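Local atomic coordinates of endoglucanase (PDB entry 6VC5), a protein that probably hydrolyses internal beta-1,4-glucosidic linkages in cellulose and related beta-glucans, as a family 8 glycoside hydrolase. Residues Q36-L41 with T306-I311; A50-I55 with L98-A103; N118-V123 with L162-A167; L200-N203 with A208-I211. All blocks are in the same frame, centred on the assembly; numbering follows the deposited sequence.

After helix 4-15 the chain enters helix 33-46, which carries the first half of contact 1; the second half comes on helix 300-313, so contact 1 closes a loop around nearly the whole enzyme. The other three contacts all nest inside it and follow one another without crossing. Contact 2 joins helix 49-62 to helix 90-106, contact 3 joins helix 110-126 to helix 159-169, and contact 4 closes the short hairpin 200-203/209-211. Contacts 1 and 2 touch, for instance through Leu41 and Trp102, and contacts 2 and 3 touch through Leu98 and Tyr120. Contact 4 lies on the opposite side of the chain's centre, its own centre about 30 Å from that of contact 1.

Contact 1: residues Q36-L41 with T306-I311; sequences QGYGML and TMLAYI
Tyr38 meets Leu308 where helix 33-46 runs beside helix 300-313, two helices of the (alpha/alpha)6 barrel that family 8 glycoside hydrolases share. The short segments point broadly the same way, 37° apart. The axes of the two segments come no closer than 11.3 Å, and only side chains bridge the gap. Leu308 reaches over with both methyls: CD2 comes to 3.5 Å from Tyr38 CE1, and CD1 to 3.9 Å from the same Tyr38 CE1. The leucine approaches the ring obliquely, and the two side chains cross at about a right angle.

One turn further along, Leu41 points across at the other helix. Its CD2 sits 4.2 Å from Leu308 CD1 and 4.3 Å from Ile311 CD1, so a single methyl rests against the ends of two residues that are themselves one helical turn apart. No hydrogen bond passes between the segments; the contact is apolar and wholly buried.

Further out, Phe42 of helix 33-46 touches Leu308 and Ile311, continuing the hydrophobic seam. Trp102 of helix 90-106 packs on both Leu41 and Ile311, and Leu95 of that helix touches Tyr38, so a third helix is fitted against this pair. The tyrosine has CG anti to its own carbonyl carbon (chi1 -71°), which carries the ring along the flank of its helix to where Leu308 can touch it. At the far end of that ring, Tyr38 OH is hydrogen-bonded to Glu34 OE2, a bond that helps fix where the ring lies.

Contact 2: residues A50-I55 with L98-A103; sequences AAFEVI and LALAWA
Phe52 alone carries the contact from segment 50-55, touching Ala99, Leu100 and Ala103 of helix 90-106. One element is a CH-pi contact: Ala103 CB lies over one face of the ring, 3.7 Å from the Phe52 ring centroid and 24° off the normal, displaced toward the rim. That displacement brings it nearest to CZ, with Ala103 CB and Phe52 CZ 3.4 Å apart.

Apolar contacts complete the grip. Leu100 CD2 comes in at the ring edge, close to its plane, 3.9 Å from Phe52 CZ, while Ala99 CB stands 4.1 Å from Phe52 CE1. The phenyl gets this far because CG is anti to the backbone nitrogen (chi1 -179°), which extends the side chain toward the other helix, the segment axes being 12.0 Å apart at their closest. Small alanines opposite make room for the ring. A serine replacing Phe52 would probably leave Ala103 and Leu100 without the ring they pack on, since no other residue of 50-55 touches 98-103.

Polar bonding plays no part across these segments, which run at 137° to each other, roughly antiparallel. Around them, Tyr112 of helix 110-126 meets the Phe52 ring with the planes about 60° apart, and Ser43 of helix 33-46 touches it too. Phe52 therefore sits where four helices of the alpha-helical barrel converge: 33-46, 49-62, 90-106 and 110-126.

Contact 3: residues N118-V123 with L162-A167; sequences NIYGDV and LMQAFA
The ring of Tyr120 carries Ala165 on one face, the methyl CB lying 3.5 Å above the plane and over the middle of the ring. It is a well-centred CH-pi contact, only 12° off the normal, and it joins helix 110-126 to helix 159-169 within the (alpha/alpha)6 barrel of this family. The amide of Gln164 is turned just 23° from the plane of the tyrosine ring, but it is not stacked on it. What Gln164 offers instead is its aliphatic stem: Gln164 CB lies 3.7 Å from Tyr120 OH.

The small side chain of Ala165 is consistent with the close approach of the backbones, Tyr120 CA and Ala165 CA being 6.4 Å apart, and the aromatic ring lies nearly against the other helix. Tyr120 CZ lies 4.0 Å from Ala165 N. On the tyrosine side, CG is anti to the carbonyl carbon (chi1 -77°), and the ring leans from there onto the alanine. Trp174 of helix 172-187 also touches Ala165, while Ala97 of helix 90-106 touches Tyr120, so both partners have further helices packed on them.

No hydrogen bond links the two segments, yet Tyr120 OH and Gln164 OE1 each have a hydrogen-bond partner just outside them. Gln164 bends at chi2, which leads its amide away from the tyrosine, and OE1 takes a hydrogen bond from Lys105 NZ. The phenol reaches the turn of helix just before Leu162, where Tyr120 OH is hydrogen-bonded to Ser161 OG; this pins the outer end of the ring while the alanine methyl occupies its face.

Contact 4: residues L200-N203 with A208-I211; sequences LSIN and AFSI
Ile202 and Phe209 both hold their first side-chain branch anti to the carbonyl carbon (chi1 -58° for CG1 of the isoleucine, -78° for CG of the phenylalanine). As a non-hydrogen-bonded pair they leave the same face of the beta hairpin, and these torsions lay the two side chains alongside each other, pointing the same way. Ile202 CG1 lies 4.0 Å above the plane of the Phe209 ring, over its centre, in a CH-pi contact. The chain then runs on extended, bringing Ile202 CD1 to 3.8 Å from Phe209 CZ. Diagonally across the hairpin, Leu200 CD2 approaches the same ring obliquely, 4.1 Å from Phe209 CD2.

Backbone bonds set this register. Ser201 and Ser210 form the antiparallel hydrogen-bonded pair, with Ser201 N to Ser210 O at 2.8 Å and Ser210 N to Ser201 O at 2.9 Å. Toward the turn, Asn203 N gives Ala208 O a nearly straight bond of 2.9 Å (172° at the hydrogen). The serine side chains share the sheet face away from the aromatic ring, Ser201 CB standing 3.6 Å from Ser210 OG.

Strand 200-203 is the middle one of three: its other edge is hydrogen-bonded through Leu200 and Ile202 to Leu152 and Val150 of strand 149-152. Ile184 of helix 172-187 touches both Leu200 and Phe209, and Lys187 makes a cation-pi contact with the ring. A glycine instead of Phe209 would probably uncover Ile202 and deprive Lys187 of its aromatic partner. Chemically, the hairpin thus has two dissimilar faces, one of serine hydroxyls and one apolar, turned to the helix.

Contact 1: residues Q36-L41 with T306-I311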
loop_
_atom_site.group_PDB
_atom_site.type_symbol
_atom_site.label_atom_id
_atom_site.label_comp_id
_atom_site.label_asym_id
_atom_site.label_seq_id
_atom_site.Cartn_x
_atom_site.Cartn_y
_atom_site.Cartn_z
ATOM N N GLN A 36 10.257 2.054 4.582
ATOM C CA GLN A 36 10.300 2.813 5.830
ATOM C C GLN A 36 8.890 2.955 6.398
ATOM O O GLN A 36 8.672 2.844 7.618
ATOM C CB GLN A 36 10.921 4.191 5.584
ATOM C CG GLN A 36 12.361 4.174 5.053
ATOM C CD GLN A 36 13.321 3.452 5.977
ATOM O OE1 GLN A 36 13.943 2.473 5.586
ATOM N NE2 GLN A 36 13.444 3.939 7.216
ATOM N N GLY A 37 7.910 3.138 5.508
ATOM C CA GLY A 37 6.533 3.235 5.946
ATOM C C GLY A 37 6.043 1.971 6.620
ATOM O O GLY A 37 5.353 2.033 7.640
ATOM N N TYR A 38 6.397 0.807 6.064
ATOM C CA TYR A 38 6.042 -0.453 6.713
ATOM C C TYR A 38 6.709 -0.575 8.076
ATOM O O TYR A 38 6.080 -1.003 9.050
ATOM C CB TYR A 38 6.417 -1.655 5.836
ATOM C CG TYR A 38 5.570 -1.838 4.599
ATOM C CD1 TYR A 38 4.209 -1.556 4.608
ATOM C CD2 TYR A 38 6.140 -2.306 3.428
ATOM C CE1 TYR A 38 3.438 -1.725 3.468
ATOM C CE2 TYR A 38 5.383 -2.481 2.291
ATOM C CZ TYR A 38 4.039 -2.183 2.310
ATOM O OH TYR A 38 3.302 -2.357 1.152
ATOM N N GLY A 39 8.001 -0.241 8.156
ATOM C CA GLY A 39 8.688 -0.317 9.435
ATOM C C GLY A 39 8.040 0.568 10.480
ATOM O O GLY A 39 7.842 0.155 11.627
ATOM N N MET A 40 7.668 1.787 10.079
ATOM C CA MET A 40 6.995 2.709 10.987
ATOM C C MET A 40 5.607 2.196 11.372
ATOM O O MET A 40 5.217 2.230 12.547
ATOM C CB MET A 40 6.920 4.079 10.319
ATOM C CG MET A 40 8.272 4.772 10.212
ATOM S SD MET A 40 8.165 6.261 9.154
ATOM C CE MET A 40 7.082 7.339 10.166
ATOM N N LEU A 41 4.851 1.694 10.390
ATOM C CA LEU A 41 3.501 1.219 10.687
ATOM C C LEU A 41 3.531 0.003 11.610
ATOM O O LEU A 41 2.735 -0.096 12.558
ATOM C CB LEU A 41 2.772 0.887 9.382
ATOM C CG LEU A 41 1.265 0.620 9.497
ATOM C CD1 LEU A 41 0.533 1.938 9.703
ATOM C CD2 LEU A 41 0.748 -0.099 8.258
ATOM N N THR A 306 2.168 -10.176 4.706
ATOM C CA THR A 306 1.602 -10.931 5.815
ATOM C C THR A 306 1.415 -10.045 7.043
ATOM O O THR A 306 0.360 -10.080 7.685
ATOM C CB THR A 306 2.513 -12.122 6.112
ATOM O OG1 THR A 306 2.595 -12.955 4.946
ATOM C CG2 THR A 306 1.963 -12.964 7.280
ATOM N N MET A 307 2.411 -9.206 7.361
ATOM C CA MET A 307 2.259 -8.281 8.481
ATOM C C MET A 307 1.077 -7.337 8.280
ATOM O O MET A 307 0.324 -7.075 9.228
ATOM C CB MET A 307 3.532 -7.460 8.687
ATOM C CG MET A 307 4.664 -8.150 9.390
ATOM S SD MET A 307 4.449 -8.476 11.172
ATOM C CE MET A 307 3.043 -7.489 11.708
ATOM N N LEU A 308 0.906 -6.808 7.064
ATOM C CA LEU A 308 -0.245 -5.955 6.774
ATOM C C LEU A 308 -1.552 -6.690 7.065
ATOM O O LEU A 308 -2.508 -6.105 7.594
ATOM C CB LEU A 308 -0.195 -5.550 5.305
ATOM C CG LEU A 308 0.592 -4.371 4.739
ATOM C CD1 LEU A 308 0.178 -2.997 5.269
ATOM C CD2 LEU A 308 2.104 -4.603 4.896
ATOM N N ALA A 309 -1.607 -7.987 6.743
ATOM C CA ALA A 309 -2.803 -8.771 7.043
ATOM C C ALA A 309 -3.053 -8.915 8.546
ATOM O O ALA A 309 -4.208 -8.889 8.984
ATOM C CB ALA A 309 -2.705 -10.138 6.380
ATOM N N TYR A 310 -1.991 -9.112 9.343
ATOM C CA TYR A 310 -2.134 -9.147 10.799
ATOM C C TYR A 310 -2.709 -7.840 11.325
ATOM O O TYR A 310 -3.578 -7.845 12.205
ATOM C CB TYR A 310 -0.778 -9.395 11.470
ATOM C CG TYR A 310 -0.404 -10.850 11.603
ATOM C CD1 TYR A 310 -0.817 -11.597 12.708
ATOM C CD2 TYR A 310 0.358 -11.478 10.638
ATOM C CE1 TYR A 310 -0.484 -12.933 12.830
ATOM C CE2 TYR A 310 0.700 -12.815 10.753
ATOM C CZ TYR A 310 0.276 -13.537 11.850
ATOM O OH TYR A 310 0.620 -14.871 11.943
ATOM N N ILE A 311 -2.239 -6.713 10.788
ATOM C CA ILE A 311 -2.710 -5.406 11.239
ATOM C C ILE A 311 -4.168 -5.209 10.850
ATOM O O ILE A 311 -4.978 -4.714 11.650
ATOM C CB ILE A 311 -1.772 -4.297 10.727
ATOM C CG1 ILE A 311 -0.407 -4.458 11.395
ATOM C CG2 ILE A 311 -2.344 -2.901 11.019
ATOM C CD1 ILE A 311 0.660 -3.563 10.850
#

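Contact 2: residues A50-I55 with L98-A103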
loop_
_atom_site.group_PDB
_atom_site.type_symbol
_atom_site.label_atom_id
_atom_site.label_comp_id
_atom_site.label_asym_id
_atom_site.label_seq_id
_atom_site.Cartn_x
_atom_site.Cartn_y
_atom_site.Cartn_z
ATOM N N ALA A 50 11.161 2.661 20.443
ATOM C CA ALA A 50 12.577 2.850 20.143
ATOM C C ALA A 50 12.859 2.593 18.670
ATOM O O ALA A 50 13.642 3.317 18.041
ATOM C CB ALA A 50 13.426 1.930 21.017
ATOM N N ALA A 51 12.212 1.579 18.096
ATOM C CA ALA A 51 12.382 1.326 16.672
ATOM C C ALA A 51 11.699 2.402 15.839
ATOM O O ALA A 51 12.294 2.926 14.889
ATOM C CB ALA A 51 11.854 -0.061 16.303
ATOM N N PHE A 52 10.444 2.738 16.177
ATOM C CA PHE A 52 9.702 3.733 15.407
ATOM C C PHE A 52 10.504 5.017 15.281
ATOM O O PHE A 52 10.646 5.571 14.180
ATOM C CB PHE A 52 8.354 4.038 16.074
ATOM C CG PHE A 52 7.535 5.053 15.311
ATOM C CD1 PHE A 52 6.601 4.629 14.374
ATOM C CD2 PHE A 52 7.760 6.416 15.455
ATOM C CE1 PHE A 52 5.862 5.538 13.638
ATOM C CE2 PHE A 52 7.043 7.337 14.701
ATOM C CZ PHE A 52 6.094 6.899 13.793
ATOM N N GLU A 53 11.048 5.490 16.409
ATOM C CA GLU A 53 11.726 6.783 16.461
ATOM C C GLU A 53 12.869 6.856 15.456
ATOM O O GLU A 53 12.992 7.839 14.713
ATOM C CB GLU A 53 12.240 7.034 17.887
ATOM C CG GLU A 53 12.380 8.505 18.286
ATOM C CD GLU A 53 12.009 8.761 19.748
ATOM O OE1 GLU A 53 11.951 9.942 20.167
ATOM O OE2 GLU A 53 11.757 7.778 20.479
ATOM N N VAL A 54 13.708 5.813 15.402
ATOM C CA VAL A 54 14.858 5.833 14.495
ATOM C C VAL A 54 14.445 5.601 13.038
ATOM O O VAL A 54 15.066 6.151 12.123
ATOM C CB VAL A 54 15.995 4.892 14.946
ATOM C CG1 VAL A 54 16.552 5.330 16.318
ATOM C CG2 VAL A 54 15.551 3.442 14.963
ATOM N N ILE A 55 13.414 4.781 12.788
ATOM C CA ILE A 55 12.964 4.579 11.408
ATOM C C ILE A 55 12.419 5.881 10.825
ATOM O O ILE A 55 12.733 6.252 9.689
ATOM C CB ILE A 55 11.935 3.440 11.333
ATOM C CG1 ILE A 55 12.526 2.128 11.847
ATOM C CG2 ILE A 55 11.437 3.289 9.880
ATOM C CD1 ILE A 55 11.464 1.098 12.195
ATOM N N LEU A 98 0.087 7.504 7.824
ATOM C CA LEU A 98 -0.751 6.708 8.722
ATOM C C LEU A 98 0.025 6.273 9.958
ATOM O O LEU A 98 -0.485 6.363 11.083
ATOM C CB LEU A 98 -1.308 5.487 7.991
ATOM C CG LEU A 98 -2.146 4.529 8.843
ATOM C CD1 LEU A 98 -3.372 5.211 9.403
ATOM C CD2 LEU A 98 -2.552 3.360 7.966
ATOM N N ALA A 99 1.279 5.845 9.770
ATOM C CA ALA A 99 2.096 5.418 10.906
ATOM C C ALA A 99 2.342 6.564 11.885
ATOM O O ALA A 99 2.313 6.369 13.110
ATOM C CB ALA A 99 3.426 4.868 10.392
ATOM N N LEU A 100 2.621 7.766 11.361
ATOM C CA LEU A 100 2.797 8.935 12.225
ATOM C C LEU A 100 1.523 9.279 12.985
ATOM O O LEU A 100 1.584 9.661 14.161
ATOM C CB LEU A 100 3.259 10.137 11.395
ATOM C CG LEU A 100 4.734 10.055 11.029
ATOM C CD1 LEU A 100 5.036 10.923 9.833
ATOM C CD2 LEU A 100 5.603 10.454 12.212
ATOM N N ALA A 101 0.368 9.162 12.329
ATOM C CA ALA A 101 -0.900 9.387 13.014
ATOM C C ALA A 101 -1.082 8.392 14.150
ATOM O O ALA A 101 -1.460 8.764 15.263
ATOM C CB ALA A 101 -2.056 9.289 12.021
ATOM N N TRP A 102 -0.819 7.108 13.888
ATOM C CA TRP A 102 -0.962 6.110 14.942
ATOM C C TRP A 102 0.025 6.345 16.078
ATOM O O TRP A 102 -0.342 6.257 17.256
ATOM C CB TRP A 102 -0.730 4.727 14.358
ATOM C CG TRP A 102 -1.855 4.204 13.575
ATOM C CD1 TRP A 102 -3.045 4.821 13.312
ATOM C CD2 TRP A 102 -1.934 2.904 12.987
ATOM N NE1 TRP A 102 -3.853 3.983 12.568
ATOM C CE2 TRP A 102 -3.186 2.806 12.352
ATOM C CE3 TRP A 102 -1.051 1.819 12.919
ATOM C CZ2 TRP A 102 -3.591 1.653 11.672
ATOM C CZ3 TRP A 102 -1.449 0.678 12.232
ATOM C CH2 TRP A 102 -2.709 0.609 11.624
ATOM N N ALA A 103 1.283 6.621 15.746
ATOM C CA ALA A 103 2.297 6.859 16.769
ATOM C C ALA A 103 1.972 8.098 17.587
ATOM O O ALA A 103 2.173 8.118 18.808
ATOM C CB ALA A 103 3.664 7.005 16.100
#

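Contact 3: residues N118-V123 with L162-A167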
loop_
_atom_site.group_PDB
_atom_site.type_symbol
_atom_site.label_atom_id
_atom_site.label_comp_id
_atom_site.label_asym_id
_atom_site.label_seq_id
_atom_site.Cartn_x
_atom_site.Cartn_y
_atom_site.Cartn_z
ATOM N N ASN A 118 1.065 17.342 7.728
ATOM C CA ASN A 118 1.854 17.959 6.659
ATOM C C ASN A 118 1.926 17.060 5.428
ATOM O O ASN A 118 1.768 17.538 4.298
ATOM C CB ASN A 118 3.258 18.289 7.154
ATOM C CG ASN A 118 3.270 19.457 8.122
ATOM O OD1 ASN A 118 2.313 20.228 8.189
ATOM N ND2 ASN A 118 4.347 19.584 8.884
ATOM N N ILE A 119 2.157 15.756 5.626
ATOM C CA ILE A 119 2.185 14.827 4.495
ATOM C C ILE A 119 0.824 14.770 3.816
ATOM O O ILE A 119 0.719 14.831 2.583
ATOM C CB ILE A 119 2.638 13.428 4.951
ATOM C CG1 ILE A 119 4.047 13.487 5.546
ATOM C CG2 ILE A 119 2.588 12.439 3.784
ATOM C CD1 ILE A 119 4.393 12.279 6.415
ATOM N N TYR A 120 -0.238 14.590 4.609
ATOM C CA TYR A 120 -1.571 14.460 4.019
ATOM C C TYR A 120 -1.930 15.705 3.226
ATOM O O TYR A 120 -2.505 15.610 2.133
ATOM C CB TYR A 120 -2.617 14.222 5.110
ATOM C CG TYR A 120 -2.664 12.815 5.670
ATOM C CD1 TYR A 120 -2.709 11.702 4.838
ATOM C CD2 TYR A 120 -2.721 12.609 7.044
ATOM C CE1 TYR A 120 -2.775 10.409 5.358
ATOM C CE2 TYR A 120 -2.792 11.329 7.581
ATOM C CZ TYR A 120 -2.822 10.235 6.741
ATOM O OH TYR A 120 -2.894 8.968 7.269
ATOM N N GLY A 121 -1.594 16.880 3.765
ATOM C CA GLY A 121 -1.865 18.119 3.057
ATOM C C GLY A 121 -1.212 18.160 1.687
ATOM O O GLY A 121 -1.822 18.604 0.710
ATOM N N ASP A 122 0.032 17.694 1.595
ATOM C CA ASP A 122 0.719 17.704 0.307
ATOM C C ASP A 122 0.257 16.589 -0.635
ATOM O O ASP A 122 0.270 16.785 -1.854
ATOM C CB ASP A 122 2.232 17.704 0.520
ATOM C CG ASP A 122 2.779 19.112 0.723
ATOM O OD1 ASP A 122 2.091 20.078 0.308
ATOM O OD2 ASP A 122 3.882 19.264 1.289
ATOM N N VAL A 123 -0.159 15.430 -0.119
ATOM C CA VAL A 123 -0.798 14.438 -0.986
ATOM C C VAL A 123 -2.052 15.024 -1.624
ATOM O O VAL A 123 -2.265 14.917 -2.838
ATOM C CB VAL A 123 -1.107 13.145 -0.209
ATOM C CG1 VAL A 123 -1.981 12.200 -1.054
ATOM C CG2 VAL A 123 0.176 12.450 0.188
ATOM N N LEU A 162 -6.373 7.093 4.027
ATOM C CA LEU A 162 -7.299 8.136 3.589
ATOM C C LEU A 162 -8.358 8.408 4.648
ATOM O O LEU A 162 -8.736 9.563 4.869
ATOM C CB LEU A 162 -7.938 7.750 2.248
ATOM C CG LEU A 162 -6.977 7.501 1.084
ATOM C CD1 LEU A 162 -7.770 7.215 -0.188
ATOM C CD2 LEU A 162 -6.054 8.679 0.886
ATOM N N MET A 163 -8.849 7.357 5.316
ATOM C CA MET A 163 -9.824 7.541 6.386
ATOM C C MET A 163 -9.209 8.316 7.545
ATOM O O MET A 163 -9.864 9.168 8.159
ATOM C CB MET A 163 -10.299 6.172 6.888
ATOM C CG MET A 163 -10.869 5.215 5.833
ATOM S SD MET A 163 -11.909 3.919 6.551
ATOM C CE MET A 163 -10.772 2.919 7.470
ATOM N N GLN A 164 -7.947 8.019 7.868
ATOM C CA GLN A 164 -7.268 8.756 8.924
ATOM C C GLN A 164 -7.113 10.226 8.556
ATOM O O GLN A 164 -7.268 11.109 9.407
ATOM C CB GLN A 164 -5.898 8.128 9.194
ATOM C CG GLN A 164 -5.112 8.813 10.289
ATOM C CD GLN A 164 -5.749 8.663 11.654
ATOM O OE1 GLN A 164 -5.952 9.647 12.370
ATOM N NE2 GLN A 164 -6.071 7.435 12.024
ATOM N N ALA A 165 -6.790 10.510 7.290
ATOM C CA ALA A 165 -6.642 11.899 6.865
ATOM C C ALA A 165 -7.947 12.668 7.049
ATOM O O ALA A 165 -7.942 13.824 7.490
ATOM C CB ALA A 165 -6.186 11.941 5.406
ATOM N N PHE A 166 -9.078 12.036 6.734
ATOM C CA PHE A 166 -10.365 12.689 6.964
ATOM C C PHE A 166 -10.634 12.894 8.450
ATOM O O PHE A 166 -11.157 13.944 8.854
ATOM C CB PHE A 166 -11.503 11.890 6.337
ATOM C CG PHE A 166 -12.845 12.525 6.548
ATOM C CD1 PHE A 166 -13.152 13.713 5.906
ATOM C CD2 PHE A 166 -13.773 11.962 7.409
ATOM C CE1 PHE A 166 -14.381 14.333 6.104
ATOM C CE2 PHE A 166 -15.006 12.575 7.615
ATOM C CZ PHE A 166 -15.300 13.760 6.959
ATOM N N ALA A 167 -10.312 11.894 9.273
ATOM C CA ALA A 167 -10.506 12.027 10.714
ATOM C C ALA A 167 -9.692 13.177 11.301
ATOM O O ALA A 167 -10.149 13.843 12.239
ATOM C CB ALA A 167 -10.160 10.707 11.402
#

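Contact 4: residues L200-N203 with A208-I211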
loop_
_atom_site.group_PDB
_atom_site.type_symbol
_atom_site.label_atom_id
_atom_site.label_comp_id
_atom_site.label_asym_id
_atom_site.label_seq_id
_atom_site.Cartn_x
_atom_site.Cartn_y
_atom_site.Cartn_z
ATOM N N LEU A 200 -3.838 0.876 -13.980
ATOM C CA LEU A 200 -5.033 1.239 -14.732
ATOM C C LEU A 200 -4.752 2.514 -15.516
ATOM O O LEU A 200 -4.031 3.395 -15.040
ATOM C CB LEU A 200 -6.184 1.508 -13.752
ATOM C CG LEU A 200 -7.506 1.919 -14.372
ATOM C CD1 LEU A 200 -8.180 0.706 -14.995
ATOM C CD2 LEU A 200 -8.386 2.541 -13.306
ATOM N N SER A 201 -5.310 2.616 -16.722
ATOM C CA SER A 201 -5.251 3.853 -17.496
ATOM C C SER A 201 -6.656 4.426 -17.678
ATOM O O SER A 201 -7.606 3.689 -17.971
ATOM C CB SER A 201 -4.620 3.584 -18.864
ATOM O OG SER A 201 -4.404 4.799 -19.562
ATOM N N ILE A 202 -6.796 5.746 -17.515
ATOM C CA ILE A 202 -8.027 6.455 -17.869
ATOM C C ILE A 202 -7.672 7.478 -18.943
ATOM O O ILE A 202 -6.747 8.279 -18.760
ATOM C CB ILE A 202 -8.682 7.146 -16.661
ATOM C CG1 ILE A 202 -9.010 6.134 -15.562
ATOM C CG2 ILE A 202 -9.972 7.862 -17.095
ATOM C CD1 ILE A 202 -9.624 6.767 -14.297
ATOM N N ASN A 203 -8.378 7.426 -20.073
ATOM C CA ASN A 203 -8.154 8.390 -21.141
ATOM C C ASN A 203 -8.764 9.734 -20.752
ATOM O O ASN A 203 -9.932 9.815 -20.366
ATOM C CB ASN A 203 -8.755 7.871 -22.443
ATOM C CG ASN A 203 -8.392 8.740 -23.619
ATOM O OD1 ASN A 203 -8.898 9.844 -23.752
ATOM N ND2 ASN A 203 -7.451 8.277 -24.433
ATOM N N ALA A 208 -12.535 6.695 -21.060
ATOM C CA ALA A 208 -12.490 5.248 -21.217
ATOM C C ALA A 208 -11.394 4.649 -20.343
ATOM O O ALA A 208 -10.302 5.212 -20.218
ATOM C CB ALA A 208 -12.222 4.880 -22.674
ATOM N N PHE A 209 -11.690 3.484 -19.758
ATOM C CA PHE A 209 -10.790 2.759 -18.859
ATOM C C PHE A 209 -10.111 1.617 -19.601
ATOM O O PHE A 209 -10.746 0.904 -20.390
ATOM C CB PHE A 209 -11.583 2.115 -17.717
ATOM C CG PHE A 209 -11.991 3.048 -16.604
ATOM C CD1 PHE A 209 -12.493 4.330 -16.852
ATOM C CD2 PHE A 209 -11.919 2.615 -15.294
ATOM C CE1 PHE A 209 -12.892 5.160 -15.795
ATOM C CE2 PHE A 209 -12.312 3.441 -14.242
ATOM C CZ PHE A 209 -12.802 4.719 -14.500
ATOM N N SER A 210 -8.831 1.399 -19.297
ATOM C CA SER A 210 -8.091 0.300 -19.898
ATOM C C SER A 210 -6.965 -0.136 -18.965
ATOM O O SER A 210 -6.640 0.533 -17.984
ATOM C CB SER A 210 -7.548 0.689 -21.282
ATOM O OG SER A 210 -6.725 1.837 -21.189
ATOM N N ILE A 211 -6.379 -1.282 -19.275
ATOM C CA ILE A 211 -5.179 -1.724 -18.578
ATOM C C ILE A 211 -4.012 -0.906 -19.111
ATOM O O ILE A 211 -3.852 -0.756 -20.328
ATOM C CB ILE A 211 -4.969 -3.230 -18.792
ATOM C CG1 ILE A 211 -6.180 -4.026 -18.292
ATOM C CG2 ILE A 211 -3.707 -3.697 -18.090
ATOM C CD1 ILE A 211 -6.181 -5.481 -18.780
#